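Local coordinates for eukaryotic translation initiation factor 2A (Schizosaccharomyces pombe, PDB 3WJ9), which probably directs codon-dependent binding of initiator methionyl-tRNA to 40S ribosomal subunits for a small set of mRNAs, this chain being its beta-propeller part, at residues Gln6-Arg10 with Ala37-Tyr42; Arg378-Ile383 with Tyr395-Leu401. All coordinates share one frame; numbering follows the deposited sequence.

Contact 1 of 2, residues Gln6-Arg10 with Ala37-Tyr42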
ATOM      1  N   GLN A   6       9.778   5.856  15.796  1.00 44.89           N
ATOM      2  CA  GLN A   6      10.341   6.632  14.692  1.00 39.07           C
ATOM      3  C   GLN A   6       9.374   6.797  13.525  1.00 36.67           C
ATOM      4  O   GLN A   6       8.635   5.879  13.173  1.00 34.66           O
ATOM      5  CB  GLN A   6      11.642   5.992  14.185  1.00 30.05           C
ATOM      6  CG  GLN A   6      12.348   6.810  13.095  1.00 31.37           C
ATOM      7  CD  GLN A   6      13.565   6.117  12.502  1.00 48.53           C
ATOM      8  OE1 GLN A   6      13.844   6.242  11.308  1.00 54.77           O
ATOM      9  NE2 GLN A   6      14.301   5.392  13.335  1.00 50.86           N
ATOM     10  N   PHE A   7       9.390   7.989  12.940  1.00 35.72           N
ATOM     11  CA  PHE A   7       8.692   8.258  11.691  1.00 38.57           C
ATOM     12  C   PHE A   7       9.607   9.067  10.777  1.00 35.11           C
ATOM     13  O   PHE A   7      10.616   9.606  11.226  1.00 39.24           O
ATOM     14  CB  PHE A   7       7.378   9.002  11.941  1.00 43.20           C
ATOM     15  CG  PHE A   7       7.555  10.364  12.555  1.00 31.62           C
ATOM     16  CD1 PHE A   7       7.557  10.519  13.931  1.00 42.45           C
ATOM     17  CD2 PHE A   7       7.702  11.488  11.759  1.00 35.85           C
ATOM     18  CE1 PHE A   7       7.714  11.768  14.503  1.00 45.66           C
ATOM     19  CE2 PHE A   7       7.861  12.740  12.324  1.00 32.83           C
ATOM     20  CZ  PHE A   7       7.865  12.878  13.700  1.00 44.41           C
ATOM     21  N   ALA A   8       9.258   9.146   9.499  1.00 33.52           N
ATOM     22  CA  ALA A   8      10.029   9.938   8.549  1.00 24.03           C
ATOM     23  C   ALA A   8       9.223  11.135   8.076  1.00 29.04           C
ATOM     24  O   ALA A   8       7.997  11.130   8.150  1.00 35.10           O
ATOM     25  CB  ALA A   8      10.453   9.088   7.367  1.00 35.80           C
ATOM     26  N   TYR A   9       9.913  12.162   7.594  1.00 30.71           N
ATOM     27  CA  TYR A   9       9.239  13.323   7.032  1.00 31.22           C
ATOM     28  C   TYR A   9      10.023  13.867   5.849  1.00 34.51           C
ATOM     29  O   TYR A   9      11.248  13.768   5.806  1.00 33.42           O
ATOM     30  CB  TYR A   9       9.053  14.419   8.087  1.00 40.64           C
ATOM     31  CG  TYR A   9      10.325  15.154   8.452  1.00 45.48           C
ATOM     32  CD1 TYR A   9      11.161  14.678   9.450  1.00 49.62           C
ATOM     33  CD2 TYR A   9      10.685  16.329   7.800  1.00 43.29           C
ATOM     34  CE1 TYR A   9      12.324  15.346   9.786  1.00 54.94           C
ATOM     35  CE2 TYR A   9      11.845  17.003   8.129  1.00 48.36           C
ATOM     36  CZ  TYR A   9      12.661  16.508   9.124  1.00 56.78           C
ATOM     37  OH  TYR A   9      13.817  17.176   9.455  1.00 65.27           O
ATOM     38  N   ARG A  10       9.308  14.440   4.890  1.00 41.17           N
ATOM     39  CA  ARG A  10       9.943  15.114   3.770  1.00 36.67           C
ATOM     40  C   ARG A  10       9.139  16.341   3.377  1.00 38.02           C
ATOM     41  O   ARG A  10       8.047  16.230   2.824  1.00 40.89           O
ATOM     42  CB  ARG A  10      10.094  14.174   2.575  1.00 42.00           C
ATOM     43  CG  ARG A  10      10.808  14.808   1.392  1.00 44.42           C
ATOM     44  CD  ARG A  10      10.893  13.852   0.216  1.00 35.20           C
ATOM     45  NE  ARG A  10       9.575  13.502  -0.303  1.00 41.36           N
ATOM     46  CZ  ARG A  10       8.938  14.188  -1.246  1.00 42.08           C
ATOM     47  NH1 ARG A  10       9.503  15.262  -1.782  1.00 50.54           N
ATOM     48  NH2 ARG A  10       7.743  13.798  -1.660  1.00 37.95           N
ATOM     49  N   ALA A  37      15.355  16.322  -1.856  1.00 54.11           N
ATOM     50  CA  ALA A  37      14.660  15.050  -2.010  1.00 43.57           C
ATOM     51  C   ALA A  37      13.315  15.256  -2.698  1.00 53.49           C
ATOM     52  O   ALA A  37      12.678  16.297  -2.535  1.00 56.54           O
ATOM     53  CB  ALA A  37      14.472  14.377  -0.664  1.00 46.44           C
ATOM     54  N   ARG A  38      12.890  14.261  -3.469  1.00 49.83           N
ATOM     55  CA  ARG A  38      11.642  14.345  -4.219  1.00 40.19           C
ATOM     56  C   ARG A  38      10.703  13.197  -3.867  1.00 43.25           C
ATOM     57  O   ARG A  38       9.530  13.204  -4.240  1.00 54.61           O
ATOM     58  CB  ARG A  38      11.918  14.343  -5.722  1.00 60.24           C
ATOM     59  CG  ARG A  38      12.639  13.100  -6.210  1.00 62.05           C
ATOM     60  CD  ARG A  38      12.705  13.062  -7.723  1.00 67.59           C
ATOM     61  NE  ARG A  38      13.530  14.133  -8.271  1.00 79.27           N
ATOM     62  CZ  ARG A  38      13.589  14.442  -9.562  1.00 71.20           C
ATOM     63  NH1 ARG A  38      12.865  13.764 -10.443  1.00 55.76           N
ATOM     64  NH2 ARG A  38      14.366  15.434  -9.973  1.00 70.10           N
ATOM     65  N   ASN A  39      11.231  12.212  -3.150  1.00 45.15           N
ATOM     66  CA  ASN A  39      10.461  11.038  -2.764  1.00 45.38           C
ATOM     67  C   ASN A  39      11.147  10.307  -1.616  1.00 38.79           C
ATOM     68  O   ASN A  39      12.336  10.514  -1.372  1.00 37.84           O
ATOM     69  CB  ASN A  39      10.282  10.105  -3.963  1.00 40.17           C
ATOM     70  CG  ASN A  39       9.185   9.083  -3.748  1.00 39.09           C
ATOM     71  OD1 ASN A  39       8.318   9.261  -2.894  1.00 52.30           O
ATOM     72  ND2 ASN A  39       9.215   8.009  -4.527  1.00 41.26           N
ATOM     73  N   ALA A  40      10.400   9.462  -0.910  1.00 51.11           N
ATOM     74  CA  ALA A  40      10.949   8.699   0.210  1.00 26.91           C
ATOM     75  C   ALA A  40      10.045   7.528   0.598  1.00 36.54           C
ATOM     76  O   ALA A  40       8.841   7.559   0.344  1.00 52.63           O
ATOM     77  CB  ALA A  40      11.172   9.608   1.410  1.00 42.17           C
ATOM     78  N   CYS A  41      10.629   6.502   1.219  1.00 38.95           N
ATOM     79  CA  CYS A  41       9.864   5.339   1.677  1.00 36.53           C
ATOM     80  C   CYS A  41      10.644   4.435   2.640  1.00 30.81           C
ATOM     81  O   CYS A  41      11.874   4.484   2.703  1.00 30.39           O
ATOM     82  CB  CYS A  41       9.392   4.509   0.480  1.00 36.92           C
ATOM     83  SG  CYS A  41      10.712   3.743  -0.493  1.00 48.33           S
ATOM     84  N   TYR A  42       9.908   3.614   3.389  1.00 38.62           N
ATOM     85  CA  TYR A  42      10.492   2.602   4.266  1.00 37.86           C
ATOM     86  C   TYR A  42      10.362   1.212   3.649  1.00 37.94           C
ATOM     87  O   TYR A  42       9.443   0.954   2.869  1.00 42.37           O
ATOM     88  CB  TYR A  42       9.811   2.599   5.642  1.00 45.64           C
ATOM     89  CG  TYR A  42      10.286   3.653   6.619  1.00 47.77           C
ATOM     90  CD1 TYR A  42      11.551   3.590   7.190  1.00 46.54           C
ATOM     91  CD2 TYR A  42       9.450   4.691   7.003  1.00 47.93           C
ATOM     92  CE1 TYR A  42      11.978   4.550   8.094  1.00 45.93           C
ATOM     93  CE2 TYR A  42       9.865   5.654   7.904  1.00 41.87           C
ATOM     94  CZ  TYR A  42      11.130   5.579   8.447  1.00 48.33           C
ATOM     95  OH  TYR A  42      11.544   6.535   9.346  1.00 61.93           O
TER
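Tyr42 and Gln6 meet at one end of this contact, Arg10 and the backbone of Ala37-Asn39 at the other. Tyr42 OH donates to Gln6 OE1 at 3.0 Å, reaching the carbonyl from somewhat out of its plane, with the amide and ring planes turned 61° apart. Gln6 is extended beyond CG, which carries its amide across to the hydroxyl; its NE2 is hydrogen-bonded to Thr62 O. Arg10 instead bends at chi3 (63°), bringing one guanidinium face over the peptide between Arg38 and Asn39, with Arg10 NE 3.5 Å from Asn39 N. At the guanidinium edge, Arg10 NH1 makes a weak hydrogen bond of 3.4 Å to Ala37 O, while NH2 is hydrogen-bonded to Gln403 OE1. Apolar contacts are small: Ala8 CB lies 3.5 Å from Tyr42 CE2, and Arg10 CD 3.7 Å from Ala37 CB. Arg38 and Asn39 both face Ala52, a classic beta bulge, at the stretch where the guanidinium lies.

The two strand segments run nearly antiparallel (169°), but with axes 8.0 Å apart they pack as members of adjacent propeller sheets. Strand 6-11 sits between strands 15-19 and 401-406; strand 37-42 borders its own sheet beside strand 48-53, and the Tyr42 ring also meets Phe405 and Phe49.

Contact 2 of 2, residues Arg378-Ile383 with Tyr395-Leu401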
ATOM      1  N   ARG A 378      -2.229  22.936  -0.657  1.00 53.30           N
ATOM      2  CA  ARG A 378      -1.134  23.901  -0.688  1.00 65.39           C
ATOM      3  C   ARG A 378      -1.179  24.873   0.488  1.00 61.88           C
ATOM      4  O   ARG A 378      -0.458  25.872   0.504  1.00 64.36           O
ATOM      5  CB  ARG A 378      -1.147  24.677  -2.009  1.00 63.55           C
ATOM      6  CG  ARG A 378      -1.318  23.796  -3.237  1.00 81.41           C
ATOM      7  CD  ARG A 378      -0.681  24.422  -4.464  1.00 92.69           C
ATOM      8  NE  ARG A 378       0.773  24.472  -4.340  1.00 69.77           N
ATOM      9  CZ  ARG A 378       1.583  23.460  -4.636  1.00 74.21           C
ATOM     10  NH1 ARG A 378       1.084  22.314  -5.079  1.00 78.19           N
ATOM     11  NH2 ARG A 378       2.894  23.593  -4.487  1.00 73.37           N
ATOM     12  N   VAL A 379      -2.026  24.579   1.470  1.00 57.06           N
ATOM     13  CA  VAL A 379      -2.136  25.409   2.665  1.00 51.43           C
ATOM     14  C   VAL A 379      -2.246  24.558   3.932  1.00 50.89           C
ATOM     15  O   VAL A 379      -2.796  23.457   3.903  1.00 60.30           O
ATOM     16  CB  VAL A 379      -3.353  26.362   2.582  1.00 68.57           C
ATOM     17  CG1 VAL A 379      -3.093  27.488   1.587  1.00 68.71           C
ATOM     18  CG2 VAL A 379      -4.615  25.594   2.211  1.00 71.10           C
ATOM     19  N   ASP A 380      -1.694  25.075   5.029  1.00 53.37           N
ATOM     20  CA  ASP A 380      -1.812  24.470   6.361  1.00 54.56           C
ATOM     21  C   ASP A 380      -1.163  23.090   6.490  1.00 52.99           C
ATOM     22  O   ASP A 380      -1.684  22.220   7.185  1.00 58.95           O
ATOM     23  CB  ASP A 380      -3.287  24.371   6.764  1.00 65.01           C
ATOM     24  CG  ASP A 380      -3.959  25.725   6.858  1.00 81.30           C
ATOM     25  OD1 ASP A 380      -3.417  26.696   6.289  1.00 91.09           O
ATOM     26  OD2 ASP A 380      -5.031  25.820   7.492  1.00 68.90           O
ATOM     27  N   ASN A 381      -0.021  22.894   5.838  1.00 47.34           N
ATOM     28  CA  ASN A 381       0.698  21.626   5.943  1.00 35.59           C
ATOM     29  C   ASN A 381       1.298  21.426   7.333  1.00 36.12           C
ATOM     30  O   ASN A 381       1.903  22.340   7.893  1.00 51.44           O
ATOM     31  CB  ASN A 381       1.796  21.540   4.880  1.00 44.06           C
ATOM     32  CG  ASN A 381       1.237  21.412   3.477  1.00 47.35           C
ATOM     33  OD1 ASN A 381       1.745  22.017   2.534  1.00 62.11           O
ATOM     34  ND2 ASN A 381       0.178  20.624   3.335  1.00 47.01           N
ATOM     35  N   SER A 382       1.131  20.227   7.887  1.00 35.07           N
ATOM     36  CA  SER A 382       1.566  19.969   9.256  1.00 27.14           C
ATOM     37  C   SER A 382       1.711  18.486   9.596  1.00 25.75           C
ATOM     38  O   SER A 382       1.351  17.611   8.806  1.00 37.34           O
ATOM     39  CB  SER A 382       0.586  20.616  10.238  1.00 40.22           C
ATOM     40  OG  SER A 382      -0.679  19.979  10.182  1.00 44.05           O
ATOM     41  N   ILE A 383       2.259  18.223  10.781  1.00 31.81           N
ATOM     42  CA  ILE A 383       2.317  16.882  11.353  1.00 24.34           C
ATOM     43  C   ILE A 383       1.777  16.916  12.778  1.00 29.04           C
ATOM     44  O   ILE A 383       2.108  17.817  13.548  1.00 34.68           O
ATOM     45  CB  ILE A 383       3.754  16.312  11.381  1.00 32.17           C
ATOM     46  CG1 ILE A 383       4.307  16.149   9.969  1.00 39.02           C
ATOM     47  CG2 ILE A 383       3.786  14.968  12.094  1.00 28.13           C
ATOM     48  CD1 ILE A 383       5.720  15.602   9.935  1.00 36.09           C
ATOM     49  N   TYR A 395       3.268  18.328  17.517  1.00 32.24           N
ATOM     50  CA  TYR A 395       2.696  19.125  16.443  1.00 23.22           C
ATOM     51  C   TYR A 395       3.775  19.997  15.829  1.00 34.35           C
ATOM     52  O   TYR A 395       4.610  20.566  16.533  1.00 54.20           O
ATOM     53  CB  TYR A 395       1.541  19.995  16.935  1.00 27.16           C
ATOM     54  CG  TYR A 395       0.978  20.896  15.857  1.00 28.69           C
ATOM     55  CD1 TYR A 395       0.023  20.426  14.967  1.00 41.80           C
ATOM     56  CD2 TYR A 395       1.400  22.214  15.729  1.00 42.11           C
ATOM     57  CE1 TYR A 395      -0.494  21.241  13.979  1.00 33.37           C
ATOM     58  CE2 TYR A 395       0.890  23.035  14.745  1.00 46.60           C
ATOM     59  CZ  TYR A 395      -0.057  22.545  13.873  1.00 36.85           C
ATOM     60  OH  TYR A 395      -0.569  23.364  12.892  1.00 47.89           O
ATOM     61  N   GLU A 396       3.737  20.118  14.510  1.00 38.08           N
ATOM     62  CA  GLU A 396       4.779  20.820  13.786  1.00 29.89           C
ATOM     63  C   GLU A 396       4.213  21.436  12.516  1.00 38.67           C
ATOM     64  O   GLU A 396       3.567  20.756  11.723  1.00 41.76           O
ATOM     65  CB  GLU A 396       5.926  19.853  13.484  1.00 42.07           C
ATOM     66  CG  GLU A 396       7.144  20.458  12.834  1.00 41.59           C
ATOM     67  CD  GLU A 396       8.378  19.586  12.989  1.00 48.43           C
ATOM     68  OE1 GLU A 396       8.676  19.176  14.128  1.00 56.47           O
ATOM     69  OE2 GLU A 396       9.017  19.268  11.964  1.00 66.13           O
ATOM     70  N   GLU A 397       4.451  22.731  12.337  1.00 37.85           N
ATOM     71  CA  GLU A 397       3.914  23.463  11.199  1.00 39.27           C
ATOM     72  C   GLU A 397       4.887  23.436  10.028  1.00 49.08           C
ATOM     73  O   GLU A 397       6.089  23.615  10.207  1.00 50.19           O
ATOM     74  CB  GLU A 397       3.606  24.910  11.596  1.00 43.89           C
ATOM     75  CG  GLU A 397       2.973  25.751  10.498  1.00 36.65           C
ATOM     76  CD  GLU A 397       3.032  27.233  10.808  1.00 48.83           C
ATOM     77  OE1 GLU A 397       2.168  27.985  10.311  1.00 50.43           O
ATOM     78  OE2 GLU A 397       3.953  27.650  11.542  1.00 58.33           O
ATOM     79  N   PHE A 398       4.361  23.207   8.830  1.00 44.67           N
ATOM     80  CA  PHE A 398       5.172  23.229   7.618  1.00 33.84           C
ATOM     81  C   PHE A 398       4.597  24.207   6.601  1.00 48.31           C
ATOM     82  O   PHE A 398       3.417  24.552   6.658  1.00 53.93           O
ATOM     83  CB  PHE A 398       5.260  21.832   6.993  1.00 49.32           C
ATOM     84  CG  PHE A 398       5.961  20.817   7.852  1.00 36.88           C
ATOM     85  CD1 PHE A 398       5.270  20.113   8.824  1.00 31.97           C
ATOM     86  CD2 PHE A 398       7.309  20.558   7.677  1.00 40.64           C
ATOM     87  CE1 PHE A 398       5.911  19.178   9.609  1.00 36.24           C
ATOM     88  CE2 PHE A 398       7.957  19.623   8.459  1.00 30.67           C
ATOM     89  CZ  PHE A 398       7.254  18.930   9.426  1.00 31.77           C
ATOM     90  N   ASN A 399       5.437  24.662   5.676  1.00 41.93           N
ATOM     91  CA  ASN A 399       4.959  25.443   4.540  1.00 51.40           C
ATOM     92  C   ASN A 399       4.477  24.509   3.440  1.00 65.47           C
ATOM     93  O   ASN A 399       3.316  24.554   3.036  1.00 66.09           O
ATOM     94  CB  ASN A 399       6.053  26.372   4.006  1.00 75.22           C
ATOM     95  CG  ASN A 399       5.645  27.076   2.724  1.00 80.60           C
ATOM     96  OD1 ASN A 399       5.951  26.613   1.624  1.00 58.57           O
ATOM     97  ND2 ASN A 399       4.949  28.199   2.859  1.00 70.69           N
ATOM     98  N   GLU A 400       5.376  23.654   2.966  1.00 67.87           N
ATOM     99  CA  GLU A 400       5.022  22.657   1.965  1.00 60.76           C
ATOM    100  C   GLU A 400       5.552  21.280   2.354  1.00 58.93           C
ATOM    101  O   GLU A 400       6.652  20.890   1.967  1.00 59.56           O
ATOM    102  CB  GLU A 400       5.555  23.065   0.591  1.00 62.79           C
ATOM    103  CG  GLU A 400       4.834  22.410  -0.572  1.00 77.91           C
ATOM    104  CD  GLU A 400       5.264  22.968  -1.912  1.00 75.87           C
ATOM    105  OE1 GLU A 400       6.393  23.493  -2.004  1.00 77.82           O
ATOM    106  OE2 GLU A 400       4.471  22.888  -2.874  1.00 68.39           O
ATOM    107  N   LEU A 401       4.757  20.555   3.134  1.00 47.24           N
ATOM    108  CA  LEU A 401       5.095  19.194   3.533  1.00 41.59           C
ATOM    109  C   LEU A 401       4.587  18.199   2.496  1.00 45.44           C
ATOM    110  O   LEU A 401       3.484  18.347   1.969  1.00 50.26           O
ATOM    111  CB  LEU A 401       4.507  18.871   4.907  1.00 31.69           C
ATOM    112  CG  LEU A 401       4.680  17.432   5.401  1.00 33.85           C
ATOM    113  CD1 LEU A 401       6.136  17.139   5.732  1.00 34.10           C
ATOM    114  CD2 LEU A 401       3.783  17.153   6.594  1.00 26.47           C
TER
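Ser382 and Glu397 form a non-hydrogen-bonded antiparallel pair and Ile383 and Glu396 the hydrogen-bonded pair next to it, in a beta hairpin of strands 382-387 and 392-397, the third and fourth strands of a four-stranded propeller blade. Ile383 N donates to Glu396 O at 3.0 Å (160° at the hydrogen), and Glu396 N returns a bond to Ile383 O, also 3.0 Å but more bent (140°); each donor lies in the plane of its carbonyl. Ile383 O further receives a CA-H...O contact from Tyr395 CA at 3.2 Å. Where the chain leaves the hairpin, Phe398 N still reaches Asn381 O at 2.8 Å.

The buried Asn381 side chain ties this exit to the end of strand 367-372 and to the loop that follows it. CG anti to its own carbonyl carbon (chi1 -69°) turns the amide toward Leu401, whose N gives OD1 a weak hydrogen bond of 3.4 Å, and ND2 is hydrogen-bonded to Val372 O and Leu377 O, so both ends of the amide are used. On the face that Ser382 shares with Glu397, Ser382 CB sits 3.9 Å from Tyr395 CE1. Ile383 turns to the other face, crossing Phe398 obliquely and Leu401 at about a right angle. Phe398 has Ser382 CA at its ring edge and Leu401 CD1 over the centre of one face. Ile383 CG1 touches two neighbours at once, Phe398 CE1 at 3.4 Å and Leu401 CD2 at 3.6 Å.

In the fold
Contact 1 joins two separate sheets through side chains, whereas contact 2 lies mostly within one hairpin and relies on backbone bonds, continuing into the crossing to strand 401-406. That strand pairs with strand 6-11, so the chain's two ends share a blade and close the propeller; Leu401 of contact 2 enters the very sheet that holds Gln6-Arg10. Contact 1 lies deeper, its centre about 15 Å from the chain's centre, against about 23 Å for contact 2, and none of its touching residues is exposed, while contact 2 mixes a buried Asn381-Ile383-Leu401 cluster with exposed residues. They touch at Arg10 O, 3.6 Å from Leu401 CD1, and at Tyr9 CB, 4.0 Å from Ile383 CD1.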